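Local coordinates for oligopeptide-binding protein AppA (Bacillus subtilis, PDB 1XOC), which binds oligopeptides, tetra- and pentapeptides among them, for import by an ABC permease that can replace the Opp system in sporulation and genetic competence, at residues Thr59-Asn64 against Gly501-Pro506; Phe105-Pro110 against Asp154-Leu159; Asp324-Glu329 against Ile477-Pro482; Thr363-Gln368 against Gln394-Ser399. All blocks are in the same frame, centred on the assembly; numbering follows the deposited sequence. Where two conformers were deposited one is given.

How the contacts relate
AppA illustrates how segments far apart in sequence converge on one binding site. Contacts 1 and 2, with centres 23 Å apart, touch directly: Thr59 OG1 lies 2.6 Å from Asp154 OD1, a probable hydrogen bond, and the same Asp154 oxygen bonds the backbone of the bound peptide, on which Thr59 also packs. Contact 4 lies on the other side of the chain's centre, about 14 Å from contact 1 between nearest atoms, yet it too meets the peptide backbone, through Asn367 and Trp398. Contact 3 is structural packing, about 11 Å from contact 4 at their nearest atoms. In sequence, contact 1 spans the other three, and contact 4 falls between the two segments of contact 3.

Contact 1 (Thr59-Asn64 against Gly501-Pro506); sequences TDEKLN and GYKYHP
Glu61 lies against the Lys503 side chain, the Tyr504 carbonyl oxygen and the His505 ring, and tracing it outward gives most of the contact. Its CB sits 3.2 Å from Tyr504 O and 4.1 Å from His505 CD2. With chi1 at 73°, CG falls between the backbone N and the carbonyl carbon and stays near Tyr504 O, while a bend at chi2 swings CD to within 4.0 Å of Lys503 CD. At the tip, OE1 forms a long salt bridge of 3.9 Å with Lys503 NZ. A water also accepts from NZ at 2.6 Å, though its approach to OE1 is so short that this link is doubtful.

Deeper in, His505 NE2 donates to Thr59 O at 2.9 Å. The oxygen lies near the ring plane, but the donor stands 40° above the carbonyl plane. His505 ND1 is paired with Lys507 N, engaging both ring nitrogens. Leu63 CD2 rests on Pro506 CG at 4.0 Å. Asp60 OD1 receives Lys62 N and Asn64 N from opposite faces of its carboxylate. This Asx turn and the type I turn Asp60-Leu63, followed by Leu63 at positive phi, fit a beta-hairpin with a G1 bulge joining strands 57-59 and 65-76.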
loop_
_atom_site.group_PDB
_atom_site.type_symbol
_atom_site.label_atom_id
_atom_site.label_comp_id
_atom_site.label_asym_id
_atom_site.label_seq_id
_atom_site.Cartn_x
_atom_site.Cartn_y
_atom_site.Cartn_z
ATOM N N THR A 59 -0.719 -11.474 9.298
ATOM C CA THR A 59 -2.116 -11.130 9.479
ATOM C C THR A 59 -2.933 -11.926 8.476
ATOM O O THR A 59 -2.656 -11.901 7.253
ATOM C CB THR A 59 -2.356 -9.607 9.400
ATOM O OG1 THR A 59 -1.704 -8.980 10.515
ATOM C CG2 THR A 59 -3.799 -9.251 9.415
ATOM N N ASP A 60 -3.892 -12.691 8.994
ATOM C CA ASP A 60 -4.628 -13.620 8.169
ATOM C C ASP A 60 -5.801 -12.965 7.443
ATOM O O ASP A 60 -5.998 -11.740 7.518
ATOM C CB ASP A 60 -5.018 -14.861 8.968
ATOM C CG ASP A 60 -6.135 -14.622 9.911
ATOM O OD1 ASP A 60 -6.734 -13.530 9.875
ATOM O OD2 ASP A 60 -6.476 -15.548 10.710
ATOM N N GLU A 61 -6.530 -13.776 6.681
ATOM C CA GLU A 61 -7.621 -13.257 5.845
ATOM C C GLU A 61 -8.791 -12.648 6.616
ATOM O O GLU A 61 -9.598 -11.910 6.042
ATOM C CB GLU A 61 -8.118 -14.326 4.871
ATOM C CG GLU A 61 -8.940 -15.436 5.485
ATOM C CD GLU A 61 -8.131 -16.504 6.221
ATOM O OE1 GLU A 61 -8.770 -17.457 6.706
ATOM O OE2 GLU A 61 -6.881 -16.426 6.314
ATOM N N LYS A 62 -8.873 -12.935 7.920
ATOM C CA LYS A 62 -9.835 -12.284 8.821
ATOM C C LYS A 62 -9.231 -11.076 9.561
ATOM O O LYS A 62 -9.888 -10.437 10.376
ATOM C CB LYS A 62 -10.399 -13.292 9.814
ATOM C CG LYS A 62 -10.906 -14.564 9.152
ATOM C CD LYS A 62 -11.893 -15.291 10.043
ATOM C CE LYS A 62 -13.323 -14.696 9.954
ATOM N NZ LYS A 62 -14.294 -15.197 11.011
ATOM N N LEU A 63 -7.992 -10.742 9.228
ATOM C CA LEU A 63 -7.270 -9.605 9.762
ATOM C C LEU A 63 -6.880 -9.805 11.234
ATOM O O LEU A 63 -6.782 -8.853 12.028
ATOM C CB LEU A 63 -8.008 -8.286 9.489
ATOM C CG LEU A 63 -8.376 -8.123 7.992
ATOM C CD1 LEU A 63 -9.134 -6.831 7.779
ATOM C CD2 LEU A 63 -7.173 -8.231 7.048
ATOM N N ASN A 64 -6.630 -11.072 11.574
ATOM C CA ASN A 64 -6.097 -11.437 12.877
ATOM C C ASN A 64 -4.606 -11.689 12.789
ATOM O O ASN A 64 -4.131 -12.263 11.812
ATOM C CB ASN A 64 -6.800 -12.687 13.401
ATOM C CG ASN A 64 -8.274 -12.470 13.619
ATOM O OD1 ASN A 64 -8.678 -11.452 14.159
ATOM N ND2 ASN A 64 -9.078 -13.406 13.165
ATOM N N GLY A 501 -6.905 -24.597 -2.299
ATOM C CA GLY A 501 -6.190 -24.050 -1.168
ATOM C C GLY A 501 -6.121 -22.542 -1.094
ATOM O O GLY A 501 -5.471 -21.997 -0.201
ATOM N N TYR A 502 -6.762 -21.878 -2.047
ATOM C CA TYR A 502 -6.819 -20.418 -2.092
ATOM C C TYR A 502 -7.843 -19.861 -1.068
ATOM O O TYR A 502 -8.941 -20.387 -0.933
ATOM C CB TYR A 502 -7.125 -19.938 -3.525
ATOM C CG TYR A 502 -7.401 -18.441 -3.611
ATOM C CD1 TYR A 502 -8.689 -17.944 -3.425
ATOM C CD2 TYR A 502 -6.383 -17.538 -3.860
ATOM C CE1 TYR A 502 -8.943 -16.573 -3.480
ATOM C CE2 TYR A 502 -6.622 -16.185 -3.939
ATOM C CZ TYR A 502 -7.918 -15.701 -3.744
ATOM O OH TYR A 502 -8.164 -14.343 -3.810
ATOM N N LYS A 503 -7.458 -18.806 -0.357
ATOM C CA LYS A 503 -8.357 -18.048 0.507
ATOM C C LYS A 503 -8.191 -16.579 0.138
ATOM O O LYS A 503 -7.050 -16.104 -0.038
ATOM C CB LYS A 503 -7.968 -18.230 1.971
ATOM C CG LYS A 503 -8.178 -19.631 2.523
ATOM C CD LYS A 503 -7.564 -19.749 3.940
ATOM C CE LYS A 503 -7.779 -21.111 4.578
ATOM N NZ LYS A 503 -7.508 -21.040 6.065
ATOM N N TYR A 504 -9.326 -15.898 -0.011
ATOM C CA TYR A 504 -9.308 -14.483 -0.349
ATOM C C TYR A 504 -8.799 -13.664 0.843
ATOM O O TYR A 504 -9.341 -13.747 1.937
ATOM C CB TYR A 504 -10.686 -13.973 -0.773
ATOM C CG TYR A 504 -10.637 -12.479 -1.040
ATOM C CD1 TYR A 504 -10.131 -11.990 -2.231
ATOM C CD2 TYR A 504 -11.033 -11.561 -0.081
ATOM C CE1 TYR A 504 -10.037 -10.625 -2.464
ATOM C CE2 TYR A 504 -10.937 -10.181 -0.313
ATOM C CZ TYR A 504 -10.436 -9.738 -1.502
ATOM O OH TYR A 504 -10.339 -8.396 -1.742
ATOM N N HIS A 505 -7.772 -12.865 0.590
ATOM C CA HIS A 505 -7.199 -11.929 1.542
ATOM C C HIS A 505 -7.341 -10.518 0.969
ATOM O O HIS A 505 -6.920 -10.266 -0.191
ATOM C CB HIS A 505 -5.745 -12.281 1.808
ATOM C CG HIS A 505 -5.146 -11.622 3.022
ATOM N ND1 HIS A 505 -4.912 -10.267 3.116
ATOM C CD2 HIS A 505 -4.694 -12.161 4.177
ATOM C CE1 HIS A 505 -4.365 -10.001 4.297
ATOM N NE2 HIS A 505 -4.245 -11.139 4.969
ATOM N N PRO A 506 -7.903 -9.573 1.733
ATOM C CA PRO A 506 -8.215 -8.257 1.153
ATOM C C PRO A 506 -7.030 -7.313 0.921
ATOM O O PRO A 506 -7.193 -6.287 0.212
ATOM C CB PRO A 506 -9.210 -7.681 2.158
ATOM C CG PRO A 506 -8.786 -8.268 3.442
ATOM C CD PRO A 506 -8.435 -9.687 3.112
HETATM O O HOH W 1 -7.684 -19.194 7.956
#

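Contact 2 (Phe105-Pro110 against Asp154-Leu159); sequences FTYSVP and DSTAIL
Tyr107 and Thr106 meet Thr156-Leu159 where helix 100-108 packs on the loop leaving helix 147-155, a buried helix-to-loop junction of the solute-binding protein fold. The Tyr107 ring is met on one face by Thr156 CG2, a CH-pi contact 3.8 Å from the centroid and 15° off the normal. Ile158 CD1 instead approaches at the ring edge, 3.9 Å from CE1, and Phe139 adds an edge-to-face ring contact. Beyond the ring, Tyr107 OH donates to a water at 2.7 Å, and this water in turn donates to Thr156 O. A phenylalanine here would probably keep the ring contacts but leave that water without its hydroxyl donor, weakening its link between helix and loop.

The two threonine side chains run alongside each other, pointing opposite ways, their CG2 methyls 3.6 Å apart. Thr156 OG1 is bonded to Ala152 O and Tyr123 OH. Phe105 turns its edge to Leu159 O, and its CE2 touches Leu159 CB at 4.0 Å. Anti to the carbonyl carbon and beside the backbone N (chi1 -59°), Thr106 OG1 is placed to bond Asp102 O within the helix. Across the junction, Leu159 N donates to this same Thr106 OG1 at 2.9 Å, with an N-H...O angle of 163°.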
loop_
_atom_site.group_PDB
_atom_site.type_symbol
_atom_site.label_atom_id
_atom_site.label_comp_id
_atom_site.label_asym_id
_atom_site.label_seq_id
_atom_site.Cartn_x
_atom_site.Cartn_y
_atom_site.Cartn_z
ATOM N N PHE A 105 19.542 -7.676 14.015
ATOM C CA PHE A 105 20.102 -6.905 12.924
ATOM C C PHE A 105 19.022 -6.137 12.184
ATOM O O PHE A 105 19.130 -4.943 12.012
ATOM C CB PHE A 105 20.858 -7.829 11.967
ATOM C CG PHE A 105 21.127 -7.223 10.626
ATOM C CD1 PHE A 105 21.932 -6.129 10.516
ATOM C CD2 PHE A 105 20.564 -7.738 9.496
ATOM C CE1 PHE A 105 22.165 -5.580 9.305
ATOM C CE2 PHE A 105 20.802 -7.173 8.286
ATOM C CZ PHE A 105 21.596 -6.099 8.196
ATOM N N THR A 106 17.984 -6.834 11.749
ATOM C CA THR A 106 16.994 -6.249 10.860
ATOM C C THR A 106 16.256 -5.110 11.548
ATOM O O THR A 106 16.142 -4.036 10.982
ATOM C CB THR A 106 15.998 -7.297 10.375
ATOM O OG1 THR A 106 16.695 -8.350 9.688
ATOM C CG2 THR A 106 14.980 -6.699 9.466
ATOM N N TYR A 107 15.785 -5.321 12.765
ATOM C CA TYR A 107 15.009 -4.270 13.411
ATOM C C TYR A 107 15.862 -3.127 13.960
ATOM O O TYR A 107 15.326 -2.031 14.221
ATOM C CB TYR A 107 14.211 -4.848 14.566
ATOM C CG TYR A 107 12.938 -5.574 14.203
ATOM C CD1 TYR A 107 12.956 -6.894 13.760
ATOM C CD2 TYR A 107 11.712 -4.927 14.273
ATOM C CE1 TYR A 107 11.754 -7.567 13.432
ATOM C CE2 TYR A 107 10.511 -5.613 13.978
ATOM C CZ TYR A 107 10.550 -6.910 13.549
ATOM O OH TYR A 107 9.368 -7.519 13.226
ATOM N N SER A 108 17.178 -3.336 14.093
ATOM C CA SER A 108 18.097 -2.285 14.526
ATOM C C SER A 108 18.426 -1.284 13.413
ATOM O O SER A 108 18.790 -0.142 13.700
ATOM C CB SER A 108 19.401 -2.889 15.057
ATOM O OG SER A 108 19.124 -3.560 16.284
ATOM N N VAL A 109 18.278 -1.715 12.165
ATOM C CA VAL A 109 18.661 -0.849 11.008
ATOM C C VAL A 109 17.886 0.482 11.040
ATOM O O VAL A 109 18.490 1.538 10.974
ATOM C CB VAL A 109 18.481 -1.571 9.672
ATOM C CG1 VAL A 109 18.549 -0.578 8.492
ATOM C CG2 VAL A 109 19.593 -2.634 9.515
ATOM N N PRO A 110 16.541 0.444 11.137
ATOM C CA PRO A 110 15.805 1.740 11.170
ATOM C C PRO A 110 15.995 2.578 12.446
ATOM O O PRO A 110 15.513 3.705 12.515
ATOM C CB PRO A 110 14.345 1.337 11.015
ATOM C CG PRO A 110 14.293 -0.097 11.364
ATOM C CD PRO A 110 15.624 -0.714 11.125
ATOM N N ASP A 154 4.549 -7.942 11.441
ATOM C CA ASP A 154 4.162 -8.676 10.234
ATOM C C ASP A 154 4.696 -7.989 8.986
ATOM O O ASP A 154 4.592 -8.563 7.914
ATOM C CB ASP A 154 2.675 -8.940 10.096
ATOM C CG ASP A 154 1.853 -7.723 10.113
ATOM O OD1 ASP A 154 0.610 -7.863 9.928
ATOM O OD2 ASP A 154 2.374 -6.623 10.365
ATOM N N SER A 155 5.225 -6.783 9.140
ATOM C CA SER A 155 5.739 -5.988 7.988
ATOM C C SER A 155 7.223 -6.067 7.774
ATOM O O SER A 155 7.721 -5.680 6.691
ATOM C CB SER A 155 5.369 -4.530 8.189
ATOM O OG SER A 155 3.969 -4.395 8.277
ATOM N N THR A 156 7.944 -6.577 8.770
ATOM C CA THR A 156 9.388 -6.563 8.777
ATOM C C THR A 156 9.984 -7.908 8.341
ATOM O O THR A 156 10.022 -8.876 9.107
ATOM C CB THR A 156 9.952 -6.156 10.119
ATOM O OG1 THR A 156 9.295 -4.961 10.553
ATOM C CG2 THR A 156 11.493 -5.916 10.060
ATOM N N ALA A 157 10.432 -7.935 7.087
ATOM C CA ALA A 157 11.104 -9.115 6.532
ATOM C C ALA A 157 12.445 -9.324 7.181
ATOM O O ALA A 157 13.246 -8.393 7.222
ATOM C CB ALA A 157 11.307 -8.959 5.019
ATOM N N ILE A 158 12.712 -10.556 7.655
ATOM C CA ILE A 158 13.946 -10.843 8.364
ATOM C C ILE A 158 15.096 -11.055 7.352
ATOM O O ILE A 158 15.058 -11.944 6.470
ATOM C CB ILE A 158 13.774 -12.053 9.361
ATOM C CG1 ILE A 158 12.638 -11.800 10.360
ATOM C CG2 ILE A 158 15.061 -12.303 10.058
ATOM C CD1 ILE A 158 12.703 -10.510 11.092
ATOM N N LEU A 159 16.140 -10.247 7.525
ATOM C CA LEU A 159 17.293 -10.270 6.626
ATOM C C LEU A 159 18.479 -11.025 7.232
ATOM O O LEU A 159 18.628 -11.071 8.455
ATOM C CB LEU A 159 17.725 -8.839 6.309
ATOM C CG LEU A 159 16.657 -7.900 5.735
ATOM C CD1 LEU A 159 17.226 -6.491 5.643
ATOM C CD2 LEU A 159 16.199 -8.362 4.374
HETATM O O HOH W 2 8.994 -9.538 11.458
#

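Contact 3 (Asp324-Glu329 against Ile477-Pro482); sequences DVPKFE and IAEDQP
Val325, Pro326 and Phe328 pack on Ala478, Glu479 and Gln481, so that the loop leading to helix 332-341 covers the C-terminal end of helix 463-480. The apolar part centres on the Ala478 methyl. Val325 CG1 comes to 3.3 Å from Ala478 CB, tighter than usual, and because chi1 of Val325 lies off the staggered positions, that detail is doubtful. Pro326 CD touches the same CB at 4.0 Å, and its CG lies near Glu479 N.

The aromatic part belongs to Phe328. Its ring turns an edge to Ala478 O, 3.4 Å from CE1, and Gln481 CG approaches obliquely at 3.6 Å from the same atom. Ring and Gln481 amide are inclined at 43°, and the two side chains lie alongside, oppositely directed. The Glu479 side chain runs at about a right angle to that of Phe328, OE1 4.1 Å from CZ, with OE2 in a salt bridge to Lys281.

The polar part belongs largely to Gln481, the first residue beyond the helix. OE1 is bonded to Thr288 OG1, while NE2 meets Ala478 O on a lone pair at 2.8 Å, fixing the amide beside the ring. A water donates to Pro326 O at 2.9 Å and accepts only a weak bond from Gln481 NE2.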
loop_
_atom_site.group_PDB
_atom_site.type_symbol
_atom_site.label_atom_id
_atom_site.label_comp_id
_atom_site.label_asym_id
_atom_site.label_seq_id
_atom_site.Cartn_x
_atom_site.Cartn_y
_atom_site.Cartn_z
ATOM N N ASP A 324 -21.308 11.417 10.881
ATOM C CA ASP A 324 -21.679 12.301 9.782
ATOM C C ASP A 324 -20.506 13.221 9.483
ATOM O O ASP A 324 -20.281 14.204 10.153
ATOM C CB ASP A 324 -22.955 13.101 10.108
ATOM C CG ASP A 324 -24.259 12.355 9.710
ATOM O OD1 ASP A 324 -24.210 11.480 8.808
ATOM O OD2 ASP A 324 -25.337 12.663 10.284
ATOM N N VAL A 325 -19.746 12.874 8.469
ATOM C CA VAL A 325 -18.576 13.628 8.076
ATOM C C VAL A 325 -19.012 14.556 6.928
ATOM O O VAL A 325 -19.976 14.242 6.241
ATOM C CB VAL A 325 -17.459 12.613 7.672
ATOM C CG1 VAL A 325 -16.860 12.912 6.340
ATOM C CG2 VAL A 325 -16.428 12.502 8.775
ATOM N N PRO A 326 -18.341 15.713 6.744
ATOM C CA PRO A 326 -18.671 16.494 5.553
ATOM C C PRO A 326 -18.318 15.715 4.291
ATOM O O PRO A 326 -17.220 15.188 4.181
ATOM C CB PRO A 326 -17.786 17.745 5.664
ATOM C CG PRO A 326 -16.750 17.419 6.599
ATOM C CD PRO A 326 -17.301 16.373 7.550
ATOM N N LYS A 327 -19.253 15.668 3.352
ATOM C CA LYS A 327 -19.097 14.866 2.144
ATOM C C LYS A 327 -18.687 15.650 0.908
ATOM O O LYS A 327 -18.123 15.051 -0.003
ATOM C CB LYS A 327 -20.394 14.130 1.853
ATOM C CG LYS A 327 -20.689 13.043 2.853
ATOM C CD LYS A 327 -21.981 12.382 2.485
ATOM C CE LYS A 327 -22.185 11.092 3.225
ATOM N NZ LYS A 327 -23.245 10.315 2.516
ATOM N N PHE A 328 -18.975 16.959 0.871
ATOM C CA PHE A 328 -18.670 17.796 -0.303
ATOM C C PHE A 328 -19.254 17.177 -1.580
ATOM O O PHE A 328 -18.571 17.022 -2.600
ATOM C CB PHE A 328 -17.167 18.046 -0.425
ATOM C CG PHE A 328 -16.571 18.677 0.803
ATOM C CD1 PHE A 328 -15.903 17.905 1.743
ATOM C CD2 PHE A 328 -16.758 20.029 1.061
ATOM C CE1 PHE A 328 -15.381 18.487 2.883
ATOM C CE2 PHE A 328 -16.241 20.606 2.201
ATOM C CZ PHE A 328 -15.557 19.831 3.105
ATOM N N GLU A 329 -20.527 16.809 -1.485
ATOM C CA GLU A 329 -21.277 16.251 -2.600
ATOM C C GLU A 329 -21.266 17.195 -3.808
ATOM O O GLU A 329 -21.236 18.420 -3.677
ATOM C CB GLU A 329 -22.713 15.934 -2.163
ATOM C CG GLU A 329 -22.808 14.779 -1.151
ATOM C CD GLU A 329 -24.219 14.206 -1.016
ATOM O OE1 GLU A 329 -24.373 12.961 -1.136
ATOM O OE2 GLU A 329 -25.172 14.989 -0.803
ATOM N N ILE A 477 -9.826 15.252 9.098
ATOM C CA ILE A 477 -9.297 14.903 7.774
ATOM C C ILE A 477 -10.347 15.158 6.693
ATOM O O ILE A 477 -10.058 15.739 5.644
ATOM C CB ILE A 477 -8.780 13.447 7.744
ATOM C CG1 ILE A 477 -7.586 13.335 8.684
ATOM C CG2 ILE A 477 -8.376 13.021 6.316
ATOM C CD1 ILE A 477 -7.182 11.946 9.038
ATOM N N ALA A 478 -11.576 14.730 6.945
ATOM C CA ALA A 478 -12.672 15.000 6.010
ATOM C C ALA A 478 -12.868 16.496 5.770
ATOM O O ALA A 478 -12.936 16.939 4.632
ATOM C CB ALA A 478 -13.954 14.361 6.494
ATOM N N GLU A 479 -12.931 17.286 6.831
ATOM C CA GLU A 479 -13.091 18.735 6.677
ATOM C C GLU A 479 -11.954 19.341 5.843
ATOM O O GLU A 479 -12.183 20.203 5.001
ATOM C CB GLU A 479 -13.177 19.422 8.049
ATOM C CG GLU A 479 -13.040 20.964 8.021
ATOM C CD GLU A 479 -14.210 21.701 7.346
ATOM O OE1 GLU A 479 -15.218 21.045 6.990
ATOM O OE2 GLU A 479 -14.126 22.950 7.189
ATOM N N ASP A 480 -10.727 18.895 6.090
ATOM C CA ASP A 480 -9.552 19.501 5.459
ATOM C C ASP A 480 -9.303 19.065 4.011
ATOM O O ASP A 480 -8.626 19.764 3.263
ATOM C CB ASP A 480 -8.305 19.225 6.320
ATOM C CG ASP A 480 -8.359 19.930 7.667
ATOM O OD1 ASP A 480 -9.195 20.850 7.846
ATOM O OD2 ASP A 480 -7.547 19.578 8.552
ATOM N N GLN A 481 -9.868 17.932 3.603
ATOM C CA GLN A 481 -9.725 17.434 2.246
ATOM C C GLN A 481 -8.266 17.475 1.770
ATOM O O GLN A 481 -7.977 18.032 0.709
ATOM C CB GLN A 481 -10.615 18.206 1.271
ATOM C CG GLN A 481 -12.115 17.996 1.499
ATOM C CD GLN A 481 -12.577 16.602 1.118
ATOM O OE1 GLN A 481 -12.657 16.283 -0.075
ATOM N NE2 GLN A 481 -12.917 15.781 2.115
ATOM N N PRO A 482 -7.344 16.833 2.518
ATOM C CA PRO A 482 -5.983 16.763 1.998
ATOM C C PRO A 482 -5.948 15.934 0.703
ATOM O O PRO A 482 -5.076 16.135 -0.160
ATOM C CB PRO A 482 -5.224 16.076 3.120
ATOM C CG PRO A 482 -6.276 15.276 3.866
ATOM C CD PRO A 482 -7.492 16.121 3.804
HETATM O O HOH W 3 -15.143 13.525 3.043
#

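Contact 4 (Thr363-Gln368 against Gln394-Ser399); sequences TLKTNQ and QIVEWS
Leu364 to Gln368 pairs with Gln394 to Val396 as neighbouring parallel strands, and the backbone satisfies itself by alternation. Gln394 N donates to Leu364 O, Thr366 N to Gln394 O, and Val396 N to Thr366 O at 2.9 Å. At the end of the ladder Gln368 N reaches Val396 O at 2.8 Å, from 50° above the carbonyl plane. Beyond it a water bridges Gln368 O and Trp398 N.

Several polar side chains, those of Lys365, Thr366, Asn367 and Trp398, have partners outside the pair. Lys365 runs beside Gln394, CE 3.6 Å from NE2, and its NZ is bonded to Gln404 OE1 and Asp411 O. Thr366 OG1 is paired with Val416 O. Asn367 CB lies at the Trp398 ring edge, 3.5 Å from CE3, with OD1 bonded to Arg373 and ND2 to the backbone of the bound peptide; Trp398 NE1 is bonded to Asp42.

Glu397 is the N-cap of helix 398-405, and a bend at chi2 (-87°) turns its CD toward the first turn. Its OE1 accepts Ser399 N at 2.9 Å from above the carboxylate plane, while OE2 takes Ser399 OG on its syn lone pair at 2.6 Å and is bonded to Ala400 N. An alanine here would probably leave Ser399 N, Ser399 OG and Ala400 N without these carboxylate acceptors, weakening the helix start.

The strands belong to a beta-alpha-beta unit with helix 371-385, against which Leu364 and Thr366 pack; Lys365 and Val396 pack on helix 398-405, and strand 414-420 continues the sheet beyond strand 358-367.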
loop_
_atom_site.group_PDB
_atom_site.type_symbol
_atom_site.label_atom_id
_atom_site.label_comp_id
_atom_site.label_asym_id
_atom_site.label_seq_id
_atom_site.Cartn_x
_atom_site.Cartn_y
_atom_site.Cartn_z
ATOM N N THR A 363 -0.671 19.809 -13.577
ATOM C CA THR A 363 -0.573 18.472 -14.140
ATOM C C THR A 363 -1.059 17.410 -13.132
ATOM O O THR A 363 -0.637 17.367 -11.955
ATOM C CB THR A 363 0.859 18.192 -14.596
ATOM O OG1 THR A 363 1.219 19.161 -15.595
ATOM C CG2 THR A 363 1.023 16.777 -15.160
ATOM N N LEU A 364 -1.975 16.555 -13.605
ATOM C CA LEU A 364 -2.473 15.403 -12.854
ATOM C C LEU A 364 -1.832 14.114 -13.369
ATOM O O LEU A 364 -2.078 13.671 -14.508
ATOM C CB LEU A 364 -3.983 15.311 -13.006
ATOM C CG LEU A 364 -4.755 14.220 -12.245
ATOM C CD1 LEU A 364 -4.618 14.344 -10.740
ATOM C CD2 LEU A 364 -6.224 14.255 -12.616
ATOM N N LYS A 365 -1.032 13.489 -12.500
ATOM C CA LYS A 365 -0.338 12.255 -12.836
ATOM C C LYS A 365 -1.084 11.019 -12.351
ATOM O O LYS A 365 -1.793 11.061 -11.329
ATOM C CB LYS A 365 1.048 12.224 -12.186
ATOM C CG LYS A 365 2.055 13.150 -12.755
ATOM C CD LYS A 365 3.387 13.076 -12.004
ATOM C CE LYS A 365 4.447 13.830 -12.782
ATOM N NZ LYS A 365 5.753 13.945 -12.069
ATOM N N THR A 366 -0.894 9.902 -13.053
ATOM C CA THR A 366 -1.273 8.592 -12.498
ATOM C C THR A 366 -0.428 7.504 -13.120
ATOM O O THR A 366 0.389 7.814 -14.016
ATOM C CB THR A 366 -2.778 8.271 -12.679
ATOM O OG1 THR A 366 -3.116 7.195 -11.775
ATOM C CG2 THR A 366 -3.105 7.874 -14.073
ATOM N N ASN A 367 -0.602 6.256 -12.697
ATOM C CA ASN A 367 0.295 5.188 -13.133
ATOM C C ASN A 367 -0.101 4.471 -14.420
ATOM O O ASN A 367 -1.248 4.042 -14.581
ATOM C CB ASN A 367 0.527 4.161 -12.015
ATOM C CG ASN A 367 -0.747 3.642 -11.411
ATOM O OD1 ASN A 367 -1.549 4.414 -10.895
ATOM N ND2 ASN A 367 -0.923 2.322 -11.446
ATOM N N GLN A 368 0.884 4.365 -15.331
ATOM C CA GLN A 368 0.801 3.609 -16.597
ATOM C C GLN A 368 0.260 2.197 -16.379
ATOM O O GLN A 368 0.836 1.420 -15.614
ATOM C CB GLN A 368 2.181 3.547 -17.261
ATOM C CG GLN A 368 2.169 2.904 -18.651
ATOM C CD GLN A 368 3.552 2.739 -19.244
ATOM O OE1 GLN A 368 3.679 2.392 -20.420
ATOM N NE2 GLN A 368 4.599 2.978 -18.448
ATOM N N GLN A 394 -0.894 13.254 -17.155
ATOM C CA GLN A 394 0.384 12.633 -17.466
ATOM C C GLN A 394 0.405 11.240 -16.864
ATOM O O GLN A 394 0.142 11.075 -15.690
ATOM C CB GLN A 394 1.545 13.487 -16.958
ATOM C CG GLN A 394 2.912 13.029 -17.469
ATOM C CD GLN A 394 4.081 13.685 -16.740
ATOM O OE1 GLN A 394 5.154 13.114 -16.674
ATOM N NE2 GLN A 394 3.873 14.859 -16.182
ATOM N N ILE A 395 0.705 10.247 -17.679
ATOM C CA ILE A 395 0.746 8.854 -17.249
ATOM C C ILE A 395 2.221 8.515 -17.065
ATOM O O ILE A 395 3.034 8.816 -17.951
ATOM C CB ILE A 395 0.090 7.951 -18.336
ATOM C CG1 ILE A 395 -1.414 8.264 -18.459
ATOM C CG2 ILE A 395 0.285 6.491 -17.993
ATOM C CD1 ILE A 395 -2.061 7.700 -19.708
ATOM N N VAL A 396 2.582 7.930 -15.934
ATOM C CA VAL A 396 3.968 7.619 -15.663
ATOM C C VAL A 396 4.127 6.193 -15.159
ATOM O O VAL A 396 3.255 5.632 -14.490
ATOM C CB VAL A 396 4.725 8.757 -14.817
ATOM C CG1 VAL A 396 3.860 10.025 -14.465
ATOM C CG2 VAL A 396 5.619 8.251 -13.750
ATOM N N GLU A 397 5.242 5.593 -15.541
ATOM C CA GLU A 397 5.517 4.207 -15.219
ATOM C C GLU A 397 5.586 4.069 -13.709
ATOM O O GLU A 397 6.088 4.953 -13.028
ATOM C CB GLU A 397 6.862 3.812 -15.851
ATOM C CG GLU A 397 7.245 2.353 -15.639
ATOM C CD GLU A 397 7.996 2.092 -14.333
ATOM O OE1 GLU A 397 7.771 1.015 -13.712
ATOM O OE2 GLU A 397 8.816 2.959 -13.944
ATOM N N TRP A 398 5.064 2.960 -13.200
ATOM C CA TRP A 398 4.850 2.762 -11.756
ATOM C C TRP A 398 6.068 3.028 -10.890
ATOM O O TRP A 398 5.999 3.845 -9.993
ATOM C CB TRP A 398 4.392 1.336 -11.513
ATOM C CG TRP A 398 4.166 0.994 -10.072
ATOM C CD1 TRP A 398 4.849 0.073 -9.338
ATOM C CD2 TRP A 398 3.227 1.609 -9.191
ATOM N NE1 TRP A 398 4.353 0.046 -8.035
ATOM C CE2 TRP A 398 3.359 0.985 -7.923
ATOM C CE3 TRP A 398 2.261 2.598 -9.344
ATOM C CZ2 TRP A 398 2.576 1.352 -6.834
ATOM C CZ3 TRP A 398 1.469 2.939 -8.262
ATOM C CH2 TRP A 398 1.638 2.331 -7.028
ATOM N N SER A 399 7.192 2.366 -11.169
ATOM C CA SER A 399 8.380 2.522 -10.327
ATOM C C SER A 399 8.837 3.974 -10.305
ATOM O O SER A 399 9.246 4.501 -9.277
ATOM C CB SER A 399 9.505 1.567 -10.731
ATOM O OG SER A 399 10.143 2.002 -11.928
HETATM O O HOH W 4 3.812 1.020 -15.107
#